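Local coordinates for Ycf48-like protein (Thermosynechococcus elongatus, PDB 5OJ5) that binds the C-terminal prepropeptide of D1 and probably acts early in photosystem II assembly and in replacing photodamaged D1, at residues I120-T125 with W131-L136; A155-N160 with K172-L177. All coordinates share one frame; numbering follows the deposited sequence.

Contact 1 and contact 2 lie on successive blades of the seven-bladed propeller, their centres about 13 Å apart. Contact 1 pairs adjacent strands, 120-124 and 132-133, through backbone hydrogen bonds and packing on both sheet faces. It is partly buried, running from buried M121 to exposed Q133. Contact 2 is smaller and buried, 159 Å² against 611 Å². It has no hydrogen bond between its segments, because strand 164-167 separates them, and rests on a tryptophan and a methionine. The two meet at the interface between blades, where M121 CE lies 3.5 Å from W174 CZ2, so the sulfur-bearing chain of contact 1 packs directly against the ring of contact 2.

Contact 1 of 2, residues I120-T125 with W131-L136; sequences IMLHTT and WSQIPL
I120 meets Q133 at about a right angle, its CG1 lying 3.7 Å from the amide NE2 of Q133, while a methyl of L136 closes over the I120 backbone. On the opposite sheet face, M121 crosses I134 and then reaches L136. Its chain is extended as far as SD and bends there (chi3 -70°), which brings CE to 3.8 Å from L136 CD2. The M121 carbonyl O accepts the I134 N-H at 2.9 Å; the bond is nearly straight (164° at the hydrogen), although the donor is tilted from the carbonyl plane. One water ties this end further, accepting from M121 N and Q133 NE2 and donating to I134 O. L122 and Q133 form the antiparallel non-hydrogen-bonded pair, with CA atoms 4.5 Å apart and L122 CD2 against Q133 CB. The pairing identifies a beta hairpin made of the third and fourth strands of a propeller blade, with 132-133 as the outermost strand. L122 and S132 also pack on apolar side chains of the bound peptide, and W131 makes backbone hydrogen bonds with it, so the hairpin contributes to the peptide-binding surface. Next along the strand, H123 and S132 are the hydrogen-bonded pair: H123 N gives to S132 O at 2.8 Å and S132 N to H123 O at 2.9 Å. I134 CD1 presses on H123 CB at 3.5 Å, whereas the far end of the imidazole turns away and its NE2 bonds to E111. At T124 the methyl CG2 sits over the six-membered ring of W131, 3.8 Å from the centroid and 16° off the ring normal, a CH-pi contact over the face. T124 OG1 instead faces the connecting turn, where S130 O and the backbone N atoms of D126 and G128 bond to it.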
loop_
_atom_site.group_PDB
_atom_site.type_symbol
_atom_site.label_atom_id
_atom_site.label_comp_id
_atom_site.label_asym_id
_atom_site.label_seq_id
_atom_site.Cartn_x
_atom_site.Cartn_y
_atom_site.Cartn_z
ATOM N N ILE A 120 6.168 -15.151 -8.811
ATOM C CA ILE A 120 5.132 -15.295 -9.822
ATOM C C ILE A 120 4.828 -13.907 -10.347
ATOM O O ILE A 120 4.824 -12.914 -9.608
ATOM C CB ILE A 120 3.862 -15.987 -9.258
ATOM C CG1 ILE A 120 2.822 -16.229 -10.360
ATOM C CG2 ILE A 120 3.288 -15.235 -8.057
ATOM C CD1 ILE A 120 1.779 -17.261 -9.990
ATOM N N MET A 121 4.534 -13.874 -11.650
ATOM C CA MET A 121 4.078 -12.668 -12.330
ATOM C C MET A 121 2.965 -13.054 -13.293
ATOM O O MET A 121 3.126 -13.966 -14.105
ATOM C CB MET A 121 5.232 -12.000 -13.085
ATOM C CG MET A 121 4.790 -10.775 -13.893
ATOM S SD MET A 121 6.130 -9.908 -14.686
ATOM C CE MET A 121 6.936 -9.201 -13.273
ATOM N N LEU A 122 1.863 -12.324 -13.199
ATOM C CA LEU A 122 0.723 -12.481 -14.089
ATOM C C LEU A 122 0.481 -11.163 -14.811
ATOM O O LEU A 122 0.736 -10.066 -14.277
ATOM C CB LEU A 122 -0.522 -12.822 -13.284
ATOM C CG LEU A 122 -0.410 -14.031 -12.356
ATOM C CD1 LEU A 122 -1.661 -14.185 -11.513
ATOM C CD2 LEU A 122 -0.120 -15.293 -13.108
ATOM N N HIS A 123 -0.044 -11.265 -16.028
ATOM C CA HIS A 123 -0.237 -10.117 -16.887
ATOM C C HIS A 123 -1.530 -10.268 -17.658
ATOM O O HIS A 123 -1.896 -11.368 -18.108
ATOM C CB HIS A 123 0.979 -10.017 -17.831
ATOM C CG HIS A 123 0.934 -8.882 -18.813
ATOM N ND1 HIS A 123 0.937 -9.094 -20.167
ATOM C CD2 HIS A 123 0.957 -7.549 -18.643
ATOM C CE1 HIS A 123 0.957 -7.932 -20.797
ATOM N NE2 HIS A 123 0.948 -6.971 -19.894
ATOM N N THR A 124 -2.180 -9.144 -17.903
ATOM C CA THR A 124 -3.384 -9.067 -18.724
ATOM C C THR A 124 -3.310 -7.814 -19.585
ATOM O O THR A 124 -2.788 -6.779 -19.161
ATOM C CB THR A 124 -4.670 -9.034 -17.829
ATOM O OG1 THR A 124 -5.821 -9.014 -18.667
ATOM C CG2 THR A 124 -4.748 -7.822 -16.931
ATOM N N THR A 125 -3.917 -7.896 -20.758
ATOM C CA THR A 125 -4.115 -6.727 -21.596
ATOM C C THR A 125 -5.578 -6.429 -21.839
ATOM O O THR A 125 -5.884 -5.504 -22.598
ATOM C CB THR A 125 -3.381 -6.855 -22.928
ATOM O OG1 THR A 125 -3.881 -8.015 -23.580
ATOM C CG2 THR A 125 -1.906 -6.960 -22.716
ATOM N N TRP A 131 -5.716 -13.800 -18.184
ATOM C CA TRP A 131 -4.435 -13.599 -17.543
ATOM C C TRP A 131 -3.461 -14.641 -18.076
ATOM O O TRP A 131 -3.838 -15.800 -18.282
ATOM C CB TRP A 131 -4.563 -13.802 -16.019
ATOM C CG TRP A 131 -5.363 -12.759 -15.273
ATOM C CD1 TRP A 131 -6.697 -12.776 -15.007
ATOM C CD2 TRP A 131 -4.858 -11.538 -14.746
ATOM N NE1 TRP A 131 -7.047 -11.653 -14.304
ATOM C CE2 TRP A 131 -5.935 -10.868 -14.137
ATOM C CE3 TRP A 131 -3.590 -10.956 -14.732
ATOM C CZ2 TRP A 131 -5.793 -9.647 -13.493
ATOM C CZ3 TRP A 131 -3.442 -9.721 -14.079
ATOM C CH2 TRP A 131 -4.538 -9.080 -13.484
ATOM N N SER A 132 -2.209 -14.235 -18.217
ATOM C CA SER A 132 -1.121 -15.118 -18.568
ATOM C C SER A 132 -0.040 -15.000 -17.516
ATOM O O SER A 132 0.159 -13.942 -16.901
ATOM C CB SER A 132 -0.553 -14.768 -19.928
ATOM O OG SER A 132 -1.571 -14.881 -20.907
ATOM N N GLN A 133 0.675 -16.091 -17.325
ATOM C CA GLN A 133 1.820 -16.119 -16.452
ATOM C C GLN A 133 3.061 -15.769 -17.250
ATOM O O GLN A 133 3.302 -16.325 -18.326
ATOM C CB GLN A 133 1.919 -17.477 -15.777
ATOM C CG GLN A 133 3.072 -17.516 -14.825
ATOM C CD GLN A 133 3.000 -18.706 -13.887
ATOM O OE1 GLN A 133 2.152 -19.615 -14.036
ATOM N NE2 GLN A 133 3.904 -18.729 -12.925
ATOM N N ILE A 134 3.833 -14.817 -16.747
ATOM C CA ILE A 134 5.087 -14.403 -17.353
ATOM C C ILE A 134 6.217 -15.082 -16.596
ATOM O O ILE A 134 6.387 -14.807 -15.401
ATOM C CB ILE A 134 5.284 -12.883 -17.311
ATOM C CG1 ILE A 134 4.124 -12.222 -18.023
ATOM C CG2 ILE A 134 6.680 -12.492 -17.892
ATOM C CD1 ILE A 134 4.360 -10.842 -18.342
ATOM N N PRO A 135 7.025 -15.899 -17.252
ATOM C CA PRO A 135 8.140 -16.543 -16.558
ATOM C C PRO A 135 9.108 -15.494 -16.038
ATOM O O PRO A 135 9.424 -14.525 -16.729
ATOM C CB PRO A 135 8.801 -17.377 -17.662
ATOM C CG PRO A 135 7.824 -17.427 -18.794
ATOM C CD PRO A 135 6.967 -16.212 -18.692
ATOM N N LEU A 136 9.533 -15.668 -14.795
ATOM C CA LEU A 136 10.533 -14.802 -14.201
ATOM C C LEU A 136 11.907 -15.471 -14.266
ATOM O O LEU A 136 12.048 -16.671 -14.030
ATOM C CB LEU A 136 10.213 -14.541 -12.733
ATOM C CG LEU A 136 8.946 -13.689 -12.607
ATOM C CD1 LEU A 136 8.444 -13.740 -11.183
ATOM C CD2 LEU A 136 9.232 -12.273 -13.043
HETATM O O HOH W 1 5.652 -16.192 -13.130
#

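Contact 2 of 2, residues A155-N160 with K172-L177; sequences AEMITN and KNWQAL
M157 and W174 supply most of this contact, which is apolar and lies inside a single propeller blade. The clearest packing evidence is M157 CB against W174 CZ3, 3.9 Å apart, at the rim of the indole's six-membered ring. The backbone adds a van der Waals contact: A155 O also lies 3.9 Å from W174 CZ3, oblique to the ring. The aromatic interactions involve the far end of M157. In the conformer described, the chain bends at its last torsion (chi3 55°) and places CE over one ring face, 4.3 Å from the six-membered centroid and 9° off the normal, while SD stands 5.2 Å from the same centroid. This geometry fits a Met-aromatic contact, but M157 was modelled in two conformers, so the positions of SD and CE are less certain than that of CB. The indole N-H is weakly bonded to G171 O, in the loop leading to W174. Strand 164-167 lies between the partners: Y165 bonds through its backbone to M157, and W174 packs on Y165 and T167, so the indole reaches from the chain entering strand 175-178 across to strand 154-159, and both side chains also pack on M121 of strand 120-124 in the preceding blade.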
loop_
_atom_site.group_PDB
_atom_site.type_symbol
_atom_site.label_atom_id
_atom_site.label_comp_id
_atom_site.label_asym_id
_atom_site.label_seq_id
_atom_site.Cartn_x
_atom_site.Cartn_y
_atom_site.Cartn_z
ATOM N N ALA A 155 6.423 -1.461 -17.405
ATOM C CA ALA A 155 6.141 -1.653 -15.982
ATOM C C ALA A 155 7.462 -1.631 -15.234
ATOM O O ALA A 155 8.529 -1.886 -15.805
ATOM C CB ALA A 155 5.418 -2.962 -15.719
ATOM N N GLU A 156 7.388 -1.345 -13.943
ATOM C CA GLU A 156 8.537 -1.456 -13.053
ATOM C C GLU A 156 8.228 -2.392 -11.917
ATOM O O GLU A 156 7.114 -2.445 -11.430
ATOM C CB GLU A 156 8.956 -0.151 -12.554
ATOM C CG GLU A 156 8.049 0.713 -11.967
ATOM C CD GLU A 156 8.629 2.133 -11.921
ATOM O OE1 GLU A 156 8.455 2.779 -10.889
ATOM O OE2 GLU A 156 9.299 2.617 -12.879
ATOM N N MET A 157 9.246 -3.144 -11.513
ATOM C CA MET A 157 9.132 -4.151 -10.473
ATOM C C MET A 157 10.239 -3.963 -9.442
ATOM O O MET A 157 11.390 -3.681 -9.795
ATOM C CB MET A 157 9.266 -5.555 -11.140
ATOM C CG MET A 157 9.248 -6.688 -10.108
ATOM S SD MET A 157 9.152 -8.334 -10.748
ATOM C CE MET A 157 10.568 -8.382 -11.864
ATOM N N ILE A 158 9.889 -4.138 -8.180
ATOM C CA ILE A 158 10.870 -4.106 -7.099
ATOM C C ILE A 158 10.761 -5.418 -6.350
ATOM O O ILE A 158 9.648 -5.867 -6.019
ATOM C CB ILE A 158 10.659 -2.906 -6.149
ATOM C CG1 ILE A 158 10.709 -1.634 -6.993
ATOM C CG2 ILE A 158 11.763 -2.885 -5.081
ATOM C CD1 ILE A 158 10.836 -0.349 -6.191
ATOM N N THR A 159 11.918 -6.021 -6.033
ATOM C CA THR A 159 11.910 -7.243 -5.233
ATOM C C THR A 159 11.891 -6.940 -3.758
ATOM O O THR A 159 12.073 -5.809 -3.325
ATOM C CB THR A 159 13.083 -8.167 -5.569
ATOM O OG1 THR A 159 14.269 -7.631 -4.990
ATOM C CG2 THR A 159 13.248 -8.374 -7.084
ATOM N N ASN A 160 11.714 -8.004 -2.959
ATOM C CA ASN A 160 11.648 -7.849 -1.513
ATOM C C ASN A 160 12.936 -7.322 -0.896
ATOM O O ASN A 160 12.881 -6.820 0.237
ATOM C CB ASN A 160 11.196 -9.138 -0.837
ATOM C CG ASN A 160 12.138 -10.218 -0.977
ATOM O OD1 ASN A 160 12.886 -10.309 -1.911
ATOM N ND2 ASN A 160 12.105 -11.122 -0.010
ATOM N N LYS A 172 8.747 -9.304 -21.603
ATOM C CA LYS A 172 9.649 -10.232 -22.278
ATOM C C LYS A 172 11.086 -10.019 -21.824
ATOM O O LYS A 172 11.833 -10.985 -21.645
ATOM C CB LYS A 172 9.534 -10.063 -23.798
ATOM C CG LYS A 172 10.452 -10.963 -24.585
ATOM C CD LYS A 172 10.198 -10.816 -26.086
ATOM C CE LYS A 172 10.923 -11.907 -26.875
ATOM N NZ LYS A 172 11.522 -11.392 -28.146
ATOM N N ASN A 173 11.491 -8.763 -21.647
ATOM C CA ASN A 173 12.826 -8.426 -21.194
ATOM C C ASN A 173 12.757 -7.397 -20.083
ATOM O O ASN A 173 11.905 -6.498 -20.099
ATOM C CB ASN A 173 13.635 -7.827 -22.328
ATOM C CG ASN A 173 13.958 -8.836 -23.385
ATOM O OD1 ASN A 173 14.878 -9.616 -23.226
ATOM N ND2 ASN A 173 13.198 -8.840 -24.458
ATOM N N TRP A 174 13.696 -7.498 -19.160
ATOM C CA TRP A 174 13.764 -6.632 -18.004
ATOM C C TRP A 174 15.158 -6.037 -17.943
ATOM O O TRP A 174 16.158 -6.749 -18.085
ATOM C CB TRP A 174 13.454 -7.421 -16.728
ATOM C CG TRP A 174 12.052 -7.897 -16.712
ATOM C CD1 TRP A 174 11.548 -9.022 -17.322
ATOM C CD2 TRP A 174 10.913 -7.214 -16.152
ATOM N NE1 TRP A 174 10.197 -9.111 -17.128
ATOM C CE2 TRP A 174 9.771 -8.001 -16.438
ATOM C CE3 TRP A 174 10.748 -6.007 -15.442
ATOM C CZ2 TRP A 174 8.494 -7.636 -16.028
ATOM C CZ3 TRP A 174 9.467 -5.639 -15.028
ATOM C CH2 TRP A 174 8.345 -6.473 -15.316
ATOM N N GLN A 175 15.228 -4.745 -17.726
ATOM C CA GLN A 175 16.491 -4.052 -17.509
ATOM C C GLN A 175 16.650 -3.826 -16.017
ATOM O O GLN A 175 15.736 -3.338 -15.358
ATOM C CB GLN A 175 16.459 -2.705 -18.232
ATOM C CG GLN A 175 17.538 -1.667 -17.769
ATOM C CD GLN A 175 17.315 -0.297 -18.410
ATOM O OE1 GLN A 175 16.335 -0.109 -19.123
ATOM N NE2 GLN A 175 18.167 0.678 -18.081
ATOM N N ALA A 176 17.810 -4.162 -15.504
ATOM C CA ALA A 176 18.137 -3.914 -14.114
ATOM C C ALA A 176 18.476 -2.451 -13.921
ATOM O O ALA A 176 19.357 -1.903 -14.595
ATOM C CB ALA A 176 19.303 -4.807 -13.711
ATOM N N LEU A 177 17.759 -1.793 -13.042
ATOM C CA LEU A 177 18.059 -0.432 -12.638
ATOM C C LEU A 177 18.857 -0.398 -11.357
ATOM O O LEU A 177 19.766 0.427 -11.238
ATOM C CB LEU A 177 16.783 0.386 -12.454
ATOM C CG LEU A 177 15.859 0.400 -13.657
ATOM C CD1 LEU A 177 14.656 1.247 -13.317
ATOM C CD2 LEU A 177 16.541 0.852 -14.889
#